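Local structure of inositol dehydrogenase (Lactobacillus casei, 4N54) at residues Gln43-Val48 / Leu60-Val65; Ser166-Ala171 / Ala248-Ala253; Gly215-Tyr220 / Gly227-Gly232. The protein catalyses the NAD-dependent oxidation of scyllo-inositol, a cyclic sugar alcohol, holding the cofactor in a Rossmann-fold domain and the substrate beside it. All blocks are in the same frame, centred on the assembly; numbering follows the deposited sequence.

Contact 1 (Gln43-Val48 / Leu60-Val65); sequences QAATSV and LGVEEV. With NAI (1,4-dihydronicotinamide adenine dinucleotide), chain E.
Gln-43 lays its amide across the ends of two acidic side chains, Glu-63 and Glu-64, at the outer edge of the Rossmann sheet. With CG anti to the backbone N (chi1 172°) and a bend at chi2, the chain carries NE2 between the two carboxylates. One N-H runs almost straight to Glu-64: NE2 of Gln-43 lies 2.7 Å from OE2 of Glu-64, within the amide plane, and meets that oxygen on its anti side. The Glu-64 carboxylate is turned steeply against the amide, at 72°. Glu-63 OE1 also lies close to NE2, but too close for an ordinary bond and near the amide oxygen as well, so the details of that contact are doubtful. Glutamine suits the place in that its NE2 gives a straight bond to Glu-64 and may offer its second hydrogen to Glu-63.

Beneath this polar edge the strands run parallel, completing the beta-alpha-beta crossover of strand 40-46, helix 50-60 and strand 64-66. Ala-45 N donates to Glu-64 O at 3.1 Å, while Gln-43 O receives weak bonds from the amides of Glu-63 and Glu-64. Ala-45 is small enough to let Val-62 CG1 come to 4.1 Å from its CB, and Val-62 also packs on Ala-56 of the helix. Past the strand end, Ser-47 OG is hydrogen-bonded to the adenosine ribose of the cofactor, 2.6 Å from NAI O2B, and also to Glu-52.

Two acids side by side would be expected to repel each other; the salt bridge from Lys-41 to Glu-63, and the amide hydrogen given to Glu-64, probably offset part of that cost.

Contact 2 (Ser166-Ala171 / Ala248-Ala253); sequences SIDPAA and AGRNAA. With 2H3 ((1r,2r,3r,4r,5r,6r)-cyclohexane-1,2,3,4,5,6-hexol), chain F.
A beta bulge interrupts the parallel pairing of these strands: Ile-167 lies opposite Gly-249, but Pro-169 lies opposite Ala-252, one residue out of step. This is the corner where strand 159-169 of the mixed C-terminal sheet, characteristic of the GFO/IDH/MocA family, meets the turn at Arg-250. Backbone bonds continue through the shift, from Asp-168 N to Gly-249 O and from Ala-252 N to Asp-168 O at 2.9 Å, and Ala-170 N then gives a nearly straight bond to Ala-252 O. Gly-249 leaves room for Ile-167, whose CG2 presses tightly on Ala-252 CB at 3.5 Å.

At the bulge Asp-168 and Arg-250 lie side by side, pointing the same way into the inositol pocket. Arg-250 NH1 forms a salt bridge with Asp-168 OD2 at 2.8 Å; OD2 lies in the guanidinium plane, while NH1 comes to its anti side, 29° out of the carboxylate plane. NH2 pairs with Asp-191. Both aspartate oxygens accept from the substrate: 2H3 O4 gives to OD1 of Asp-168 at 2.9 Å and 2H3 O5 to OD2 at 2.6 Å. A short acid with two acceptors thus matches two adjacent hydroxyls, which together with the arginine limit its rotation; NH1 also reaches 2H3 O6 weakly.

Beyond the pocket, Asn-251 turns its ND2 to Thr-265 O of the second subunit. A water bridges the two chains at the bulge, donating to Pro-169 O at 2.8 Å and to Arg-250 O at 2.9 Å.

Contact 3 (Gly215-Tyr220 / Gly227-Gly232); sequences GLNRAY and GELETG
The carboxylate of Glu-230 gathers three consecutive backbone N-H groups, those of Arg-218, Ala-219 and Tyr-220, where an antiparallel pair of strands in the C-terminal sheet opens into the connection carrying helix 222-225. A chi1 of 175° and an extended chain send the carboxylate across to the other segment, a reach that suits glutamate. Ala-219 N is shared by both oxygens through their syn lone pairs, 3.0 Å from Glu-230 OE1. Arg-218 N comes to Glu-230 OE2 at 2.8 Å from above the carboxylate plane, whereas Tyr-220 N meets OE1 nearly head-on. Each oxygen is therefore gripped by two amides, which fixes the turn of the carboxylate and would be expected to stabilise its negative charge. A water nearby links Leu-216 O with Thr-231 OG1.

Asn-217 makes a second bridge, one for which an amide with a donor and an acceptor is well suited. Its ND2 gives a straight, in-plane bond to Glu-228 O at 3.0 Å. Its OD1 accepts from Glu-230 N, which approaches from above the carbonyl plane. Further along, Leu-216 and Thr-231 form a hydrogen-bonded antiparallel pair, with Leu-216 N 3.0 Å from Thr-231 O. Next to it, Gly-215 and Gly-232 bring their CA atoms to 4.2 Å, and the bare backbone of Gly-215 leaves room for Leu-229.

Toward the second subunit, Leu-216 CD2 sits over the centre of the Arg-218 guanidinium, 3.6 Å above its plane, while NH1 of that arginine bonds to Thr-242 of the second subunit. Beside Asn-217, Leu-229 CD1 rests 3.5 Å from Leu-216 N and 3.2 Å from Asn-217 OD1.

How the contacts relate
Contact 1 comes first along the chain and belongs to the parallel Rossmann sheet, whereas contacts 2 and 3 lie in the mixed sheet of the C-terminal domain. The centres of contacts 1 and 2 are about 32 Å apart: contact 1 touches the adenosine ribose at one end of the cofactor, and contact 2 binds the inositol. Contact 3 is nested within the loop closed by contact 2, with centres about 10 Å apart. Their strands 243-249 and 231-238 are neighbours in the sheet, with a probable hydrogen bond from Gly-232 N to Ala-248 O, and the pairing continues one residue beyond them, from Arg-250 N to Glu-230 O. Both also touch the second subunit, so substrate pocket and subunit interface share one framework.

Contact 1 (Gln43-Val48 / Leu60-Val65)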
loop_
_atom_site.group_PDB
_atom_site.type_symbol
_atom_site.label_atom_id
_atom_site.label_comp_id
_atom_site.label_asym_id
_atom_site.label_seq_id
_atom_site.Cartn_x
_atom_site.Cartn_y
_atom_site.Cartn_z
ATOM N N GLN A 43 -3.324 43.554 7.797
ATOM C CA GLN A 43 -3.237 44.994 7.685
ATOM C C GLN A 43 -1.829 45.441 7.335
ATOM O O GLN A 43 -1.647 46.352 6.545
ATOM C CB GLN A 43 -3.697 45.639 8.987
ATOM C CG GLN A 43 -3.493 47.132 9.082
ATOM C CD GLN A 43 -4.471 47.908 8.252
ATOM O OE1 GLN A 43 -5.501 47.394 7.843
ATOM N NE2 GLN A 43 -4.153 49.157 7.997
ATOM N N ALA A 44 -0.834 44.787 7.907
ATOM C CA ALA A 44 0.523 45.269 7.779
ATOM C C ALA A 44 1.529 44.177 7.474
ATOM O O ALA A 44 1.320 43.029 7.815
ATOM C CB ALA A 44 0.915 46.002 9.036
ATOM N N ALA A 45 2.635 44.553 6.842
ATOM C CA ALA A 45 3.678 43.602 6.494
ATOM C C ALA A 45 5.062 44.226 6.535
ATOM O O ALA A 45 5.263 45.343 6.093
ATOM C CB ALA A 45 3.407 42.994 5.142
ATOM N N THR A 46 6.017 43.485 7.070
ATOM C CA THR A 46 7.370 43.968 7.232
ATOM C C THR A 46 8.327 43.018 6.536
ATOM O O THR A 46 8.174 41.810 6.631
ATOM C CB THR A 46 7.733 44.034 8.715
ATOM O OG1 THR A 46 6.851 44.927 9.390
ATOM C CG2 THR A 46 9.132 44.499 8.901
ATOM N N SER A 47 9.306 43.564 5.829
ATOM C CA SER A 47 10.312 42.757 5.171
ATOM C C SER A 47 11.486 43.585 4.714
ATOM O O SER A 47 11.350 44.751 4.401
ATOM C CB SER A 47 9.739 42.052 3.957
ATOM O OG SER A 47 10.757 41.360 3.286
ATOM N N VAL A 48 12.640 42.955 4.646
ATOM C CA VAL A 48 13.834 43.612 4.172
ATOM C C VAL A 48 13.974 43.476 2.660
ATOM O O VAL A 48 15.022 43.756 2.102
ATOM C CB VAL A 48 15.077 43.059 4.877
ATOM C CG1 VAL A 48 15.057 43.429 6.332
ATOM C CG2 VAL A 48 15.145 41.583 4.719
ATOM N N LEU A 60 -2.122 41.176 -2.253
ATOM C CA LEU A 60 -2.922 40.883 -1.076
ATOM C C LEU A 60 -3.668 42.088 -0.509
ATOM O O LEU A 60 -4.524 41.937 0.351
ATOM C CB LEU A 60 -2.070 40.213 -0.003
ATOM C CG LEU A 60 -1.371 38.940 -0.454
ATOM C CD1 LEU A 60 -0.624 38.313 0.676
ATOM C CD2 LEU A 60 -2.356 37.964 -1.026
ATOM N N GLY A 61 -3.354 43.280 -0.997
ATOM C CA GLY A 61 -4.086 44.464 -0.600
ATOM C C GLY A 61 -3.681 44.953 0.768
ATOM O O GLY A 61 -4.490 45.464 1.527
ATOM N N VAL A 62 -2.408 44.784 1.076
ATOM C CA VAL A 62 -1.865 45.195 2.351
ATOM C C VAL A 62 -1.659 46.698 2.365
ATOM O O VAL A 62 -1.000 47.248 1.485
ATOM C CB VAL A 62 -0.549 44.507 2.604
ATOM C CG1 VAL A 62 0.189 45.176 3.733
ATOM C CG2 VAL A 62 -0.789 43.062 2.907
ATOM N N GLU A 63 -2.216 47.357 3.374
ATOM C CA GLU A 63 -2.255 48.807 3.418
ATOM C C GLU A 63 -0.955 49.452 3.862
ATOM O O GLU A 63 -0.550 50.463 3.307
ATOM C CB GLU A 63 -3.395 49.250 4.309
ATOM C CG GLU A 63 -4.638 48.444 4.067
ATOM C CD GLU A 63 -5.800 48.870 4.924
ATOM O OE1 GLU A 63 -5.570 49.561 5.930
ATOM O OE2 GLU A 63 -6.947 48.522 4.580
ATOM N N GLU A 64 -0.293 48.855 4.845
ATOM C CA GLU A 64 0.892 49.451 5.436
ATOM C C GLU A 64 2.109 48.547 5.398
ATOM O O GLU A 64 2.068 47.436 5.895
ATOM C CB GLU A 64 0.608 49.831 6.886
ATOM C CG GLU A 64 -0.639 50.639 7.077
ATOM C CD GLU A 64 -0.973 50.826 8.522
ATOM O OE1 GLU A 64 -0.290 51.620 9.186
ATOM O OE2 GLU A 64 -1.917 50.175 8.996
ATOM N N VAL A 65 3.204 49.045 4.838
ATOM C CA VAL A 65 4.412 48.248 4.674
ATOM C C VAL A 65 5.592 48.852 5.419
ATOM O O VAL A 65 5.630 50.047 5.650
ATOM C CB VAL A 65 4.766 48.060 3.193
ATOM C CG1 VAL A 65 3.735 47.196 2.514
ATOM C CG2 VAL A 65 4.846 49.384 2.512
HETATM P PA NAI E . 12.866 33.012 4.075
HETATM O O1A NAI E . 14.276 33.279 4.133
HETATM O O2A NAI E . 12.228 32.328 2.955
HETATM O O5B NAI E . 12.061 34.302 4.316
HETATM C C5B NAI E . 12.550 35.301 5.155
HETATM C C4B NAI E . 11.666 36.523 5.132
HETATM O O4B NAI E . 11.982 37.275 6.286
HETATM C C3B NAI E . 11.937 37.448 3.967
HETATM O O3B NAI E . 10.742 38.119 3.677
HETATM C C2B NAI E . 12.857 38.497 4.513
HETATM O O2B NAI E . 12.634 39.711 3.830
HETATM C C1B NAI E . 12.368 38.591 5.933
HETATM N N9A NAI E . 13.391 39.093 6.841
HETATM C C8A NAI E . 14.611 38.621 6.973
HETATM N N7A NAI E . 15.302 39.299 7.897
HETATM C C5A NAI E . 14.492 40.218 8.389
HETATM C C6A NAI E . 14.583 41.270 9.404
HETATM N N6A NAI E . 15.708 41.436 10.063
HETATM N N1A NAI E . 13.521 42.034 9.648
HETATM C C2A NAI E . 12.395 41.836 8.965
HETATM N N3A NAI E . 12.233 40.894 8.032
HETATM C C4A NAI E . 13.231 40.076 7.694
HETATM O O3 NAI E . 12.572 32.205 5.398
HETATM P PN NAI E . 11.410 31.184 5.600
HETATM O O1N NAI E . 11.774 29.943 4.972
HETATM O O2N NAI E . 10.153 31.808 5.289
HETATM O O5D NAI E . 11.461 30.983 7.153
HETATM C C5D NAI E . 10.781 31.826 8.057
HETATM C C4D NAI E . 10.623 31.239 9.450
HETATM O O4D NAI E . 9.618 30.262 9.425
HETATM C C3D NAI E . 11.875 30.588 9.984
HETATM O O3D NAI E . 11.996 30.888 11.351
HETATM C C2D NAI E . 11.601 29.128 9.777
HETATM O O2D NAI E . 12.251 28.319 10.733
HETATM C C1D NAI E . 10.094 29.035 9.862
HETATM N N1N NAI E . 9.533 28.058 8.967
HETATM C C2N NAI E . 8.696 27.204 9.476
HETATM C C3N NAI E . 8.090 26.232 8.733
HETATM C C7N NAI E . 7.164 25.280 9.401
HETATM O O7N NAI E . 7.001 24.222 8.924
HETATM N N7N NAI E . 6.529 25.575 10.500
HETATM C C4N NAI E . 8.378 26.120 7.265
HETATM C C5N NAI E . 9.305 27.136 6.829
HETATM C C6N NAI E . 9.839 28.057 7.691
#

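Contact 2 (Ser166-Ala171 / Ala248-Ala253)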
loop_
_atom_site.group_PDB
_atom_site.type_symbol
_atom_site.label_atom_id
_atom_site.label_comp_id
_atom_site.label_asym_id
_atom_site.label_seq_id
_atom_site.Cartn_x
_atom_site.Cartn_y
_atom_site.Cartn_z
ATOM N N SER A 166 12.252 13.681 9.169
ATOM C CA SER A 166 11.908 14.914 8.483
ATOM C C SER A 166 12.956 15.221 7.419
ATOM O O SER A 166 14.004 15.763 7.701
ATOM C CB SER A 166 11.780 16.080 9.447
ATOM O OG SER A 166 10.846 15.835 10.464
ATOM N N ILE A 167 12.664 14.846 6.190
ATOM C CA ILE A 167 13.631 14.974 5.122
ATOM C C ILE A 167 13.051 15.818 4.004
ATOM O O ILE A 167 12.102 15.423 3.355
ATOM C CB ILE A 167 14.053 13.607 4.613
ATOM C CG1 ILE A 167 14.401 12.702 5.784
ATOM C CG2 ILE A 167 15.228 13.724 3.658
ATOM C CD1 ILE A 167 14.815 11.361 5.410
ATOM N N ASP A 168 13.615 17.003 3.819
ATOM C CA ASP A 168 13.191 17.922 2.779
ATOM C C ASP A 168 13.406 17.321 1.394
ATOM O O ASP A 168 14.225 16.451 1.224
ATOM C CB ASP A 168 13.947 19.249 2.891
ATOM C CG ASP A 168 13.104 20.359 3.446
ATOM O OD1 ASP A 168 11.877 20.250 3.403
ATOM O OD2 ASP A 168 13.667 21.359 3.904
ATOM N N PRO A 169 12.665 17.809 0.401
ATOM C CA PRO A 169 12.798 17.344 -0.971
ATOM C C PRO A 169 14.055 17.866 -1.642
ATOM O O PRO A 169 14.399 19.014 -1.474
ATOM C CB PRO A 169 11.593 17.971 -1.644
ATOM C CG PRO A 169 11.343 19.163 -0.903
ATOM C CD PRO A 169 11.632 18.843 0.501
ATOM N N ALA A 170 14.702 17.014 -2.418
ATOM C CA ALA A 170 15.854 17.403 -3.206
ATOM C C ALA A 170 15.492 18.520 -4.170
ATOM O O ALA A 170 16.302 19.362 -4.462
ATOM C CB ALA A 170 16.391 16.243 -3.931
ATOM N N ALA A 171 14.248 18.532 -4.618
ATOM C CA ALA A 171 13.757 19.571 -5.490
ATOM C C ALA A 171 13.752 20.942 -4.826
ATOM O O ALA A 171 13.812 21.944 -5.500
ATOM C CB ALA A 171 12.379 19.230 -6.001
ATOM N N ALA A 248 16.914 13.469 9.988
ATOM C CA ALA A 248 16.562 14.677 9.282
ATOM C C ALA A 248 17.522 14.850 8.132
ATOM O O ALA A 248 18.597 14.280 8.131
ATOM C CB ALA A 248 16.608 15.847 10.171
ATOM N N GLY A 249 17.116 15.639 7.151
ATOM C CA GLY A 249 17.866 15.749 5.925
ATOM C C GLY A 249 17.335 16.751 4.938
ATOM O O GLY A 249 16.272 17.305 5.119
ATOM N N ARG A 250 18.103 16.987 3.889
ATOM C CA ARG A 250 17.723 17.947 2.880
ATOM C C ARG A 250 17.682 17.316 1.494
ATOM O O ARG A 250 17.427 17.993 0.525
ATOM C CB ARG A 250 18.664 19.145 2.887
ATOM C CG ARG A 250 18.791 19.875 4.202
ATOM C CD ARG A 250 17.539 20.598 4.603
ATOM N NE ARG A 250 17.705 21.362 5.822
ATOM C CZ ARG A 250 16.768 22.115 6.377
ATOM N NH1 ARG A 250 15.578 22.216 5.831
ATOM N NH2 ARG A 250 17.027 22.790 7.473
ATOM N N ASN A 251 17.907 16.017 1.421
ATOM C CA ASN A 251 17.956 15.314 0.149
ATOM C C ASN A 251 17.047 14.101 0.043
ATOM O O ASN A 251 17.507 12.986 -0.043
ATOM C CB ASN A 251 19.383 14.912 -0.192
ATOM C CG ASN A 251 19.508 14.331 -1.568
ATOM O OD1 ASN A 251 18.816 14.728 -2.478
ATOM N ND2 ASN A 251 20.383 13.384 -1.712
ATOM N N ALA A 252 15.747 14.333 0.033
ATOM C CA ALA A 252 14.814 13.253 -0.247
ATOM C C ALA A 252 14.468 13.295 -1.731
ATOM O O ALA A 252 13.952 14.276 -2.221
ATOM C CB ALA A 252 13.599 13.357 0.601
ATOM N N ALA A 253 14.791 12.225 -2.434
ATOM C CA ALA A 253 14.609 12.160 -3.881
ATOM C C ALA A 253 13.162 12.011 -4.309
ATOM O O ALA A 253 12.813 12.332 -5.426
ATOM C CB ALA A 253 15.425 11.048 -4.461
HETATM O O3 2H3 F . 9.092 22.251 7.959
HETATM C C3 2H3 F . 10.397 22.612 7.703
HETATM C C4 2H3 F . 10.624 22.787 6.227
HETATM O O4 2H3 F . 10.515 21.571 5.598
HETATM C C5 2H3 F . 12.028 23.243 5.954
HETATM O O5 2H3 F . 12.245 23.394 4.615
HETATM C C6 2H3 F . 12.303 24.526 6.665
HETATM O O6 2H3 F . 13.573 24.947 6.414
HETATM C C1 2H3 F . 12.163 24.387 8.138
HETATM O O1 2H3 F . 12.246 25.642 8.679
HETATM C C2 2H3 F . 10.677 23.828 8.522
HETATM O O2 2H3 F . 10.590 23.509 9.848
HETATM O O HOH W 1 16.250 20.561 0.012
HETATM O O HOH W 2 12.479 16.074 -4.514
#

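Contact 3 (Gly215-Tyr220 / Gly227-Gly232)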
loop_
_atom_site.group_PDB
_atom_site.type_symbol
_atom_site.label_atom_id
_atom_site.label_comp_id
_atom_site.label_asym_id
_atom_site.label_seq_id
_atom_site.Cartn_x
_atom_site.Cartn_y
_atom_site.Cartn_z
ATOM N N GLY A 215 26.050 12.365 11.416
ATOM C CA GLY A 215 25.706 13.115 10.222
ATOM C C GLY A 215 26.655 12.892 9.066
ATOM O O GLY A 215 27.745 12.377 9.249
ATOM N N LEU A 216 26.223 13.288 7.872
ATOM C CA LEU A 216 26.934 12.988 6.634
ATOM C C LEU A 216 26.486 13.886 5.481
ATOM O O LEU A 216 25.321 14.199 5.350
ATOM C CB LEU A 216 26.750 11.515 6.262
ATOM C CG LEU A 216 27.359 10.962 4.972
ATOM C CD1 LEU A 216 28.861 11.122 4.944
ATOM C CD2 LEU A 216 26.997 9.518 4.773
ATOM N N ASN A 217 27.444 14.323 4.681
ATOM C CA ASN A 217 27.188 15.041 3.451
ATOM C C ASN A 217 27.833 14.250 2.323
ATOM O O ASN A 217 28.991 13.865 2.414
ATOM C CB ASN A 217 27.759 16.457 3.502
ATOM C CG ASN A 217 27.007 17.368 4.428
ATOM O OD1 ASN A 217 26.472 16.940 5.430
ATOM N ND2 ASN A 217 26.963 18.633 4.091
ATOM N N ARG A 218 27.081 13.983 1.269
ATOM C CA ARG A 218 27.552 13.060 0.250
ATOM C C ARG A 218 27.023 13.365 -1.151
ATOM O O ARG A 218 27.566 12.901 -2.133
ATOM C CB ARG A 218 27.225 11.633 0.670
ATOM C CG ARG A 218 27.895 10.575 -0.138
ATOM C CD ARG A 218 27.871 9.238 0.542
ATOM N NE ARG A 218 28.922 9.103 1.532
ATOM C CZ ARG A 218 29.116 8.023 2.274
ATOM N NH1 ARG A 218 28.333 6.967 2.148
ATOM N NH2 ARG A 218 30.103 8.000 3.141
ATOM N N ALA A 219 25.993 14.186 -1.230
ATOM C CA ALA A 219 25.315 14.441 -2.485
ATOM C C ALA A 219 25.516 15.853 -3.038
ATOM O O ALA A 219 25.819 16.019 -4.195
ATOM C CB ALA A 219 23.860 14.160 -2.326
ATOM N N TYR A 220 25.320 16.858 -2.196
ATOM C CA TYR A 220 25.346 18.246 -2.618
ATOM C C TYR A 220 26.408 19.060 -1.899
ATOM O O TYR A 220 26.193 19.522 -0.796
ATOM C CB TYR A 220 23.980 18.894 -2.426
ATOM C CG TYR A 220 22.932 18.354 -3.342
ATOM C CD1 TYR A 220 22.234 17.211 -3.026
ATOM C CD2 TYR A 220 22.644 18.978 -4.525
ATOM C CE1 TYR A 220 21.290 16.710 -3.859
ATOM C CE2 TYR A 220 21.699 18.482 -5.361
ATOM C CZ TYR A 220 21.031 17.348 -5.026
ATOM O OH TYR A 220 20.084 16.850 -5.864
ATOM N N GLY A 227 27.872 25.527 5.184
ATOM C CA GLY A 227 27.888 25.076 6.557
ATOM C C GLY A 227 26.588 24.439 7.003
ATOM O O GLY A 227 26.089 24.748 8.079
ATOM N N GLU A 228 26.038 23.558 6.179
ATOM C CA GLU A 228 24.812 22.877 6.533
ATOM C C GLU A 228 24.968 21.387 6.417
ATOM O O GLU A 228 25.690 20.905 5.575
ATOM C CB GLU A 228 23.660 23.350 5.660
ATOM C CG GLU A 228 23.199 24.746 5.954
ATOM C CD GLU A 228 22.159 24.813 7.054
ATOM O OE1 GLU A 228 21.788 23.768 7.590
ATOM O OE2 GLU A 228 21.711 25.915 7.373
ATOM N N LEU A 229 24.273 20.660 7.272
ATOM C CA LEU A 229 24.272 19.219 7.215
ATOM C C LEU A 229 23.221 18.699 6.241
ATOM O O LEU A 229 22.098 19.173 6.209
ATOM C CB LEU A 229 24.031 18.643 8.603
ATOM C CG LEU A 229 24.185 17.148 8.812
ATOM C CD1 LEU A 229 25.588 16.687 8.521
ATOM C CD2 LEU A 229 23.800 16.784 10.215
ATOM N N GLU A 230 23.613 17.716 5.456
ATOM C CA GLU A 230 22.768 17.159 4.428
ATOM C C GLU A 230 21.831 16.108 4.975
ATOM O O GLU A 230 20.669 16.110 4.643
ATOM C CB GLU A 230 23.637 16.558 3.331
ATOM C CG GLU A 230 22.931 15.831 2.235
ATOM C CD GLU A 230 23.905 15.326 1.210
ATOM O OE1 GLU A 230 24.260 16.119 0.340
ATOM O OE2 GLU A 230 24.327 14.170 1.291
ATOM N N THR A 231 22.364 15.206 5.791
ATOM C CA THR A 231 21.573 14.192 6.468
ATOM C C THR A 231 22.110 13.872 7.862
ATOM O O THR A 231 23.270 13.549 8.028
ATOM C CB THR A 231 21.491 12.872 5.661
ATOM O OG1 THR A 231 21.234 13.144 4.282
ATOM C CG2 THR A 231 20.380 11.983 6.201
ATOM N N GLY A 232 21.235 13.957 8.856
ATOM C CA GLY A 232 21.564 13.589 10.213
ATOM C C GLY A 232 20.716 12.478 10.804
ATOM O O GLY A 232 19.556 12.302 10.451
HETATM O O HOH W 3 23.810 12.724 3.265
#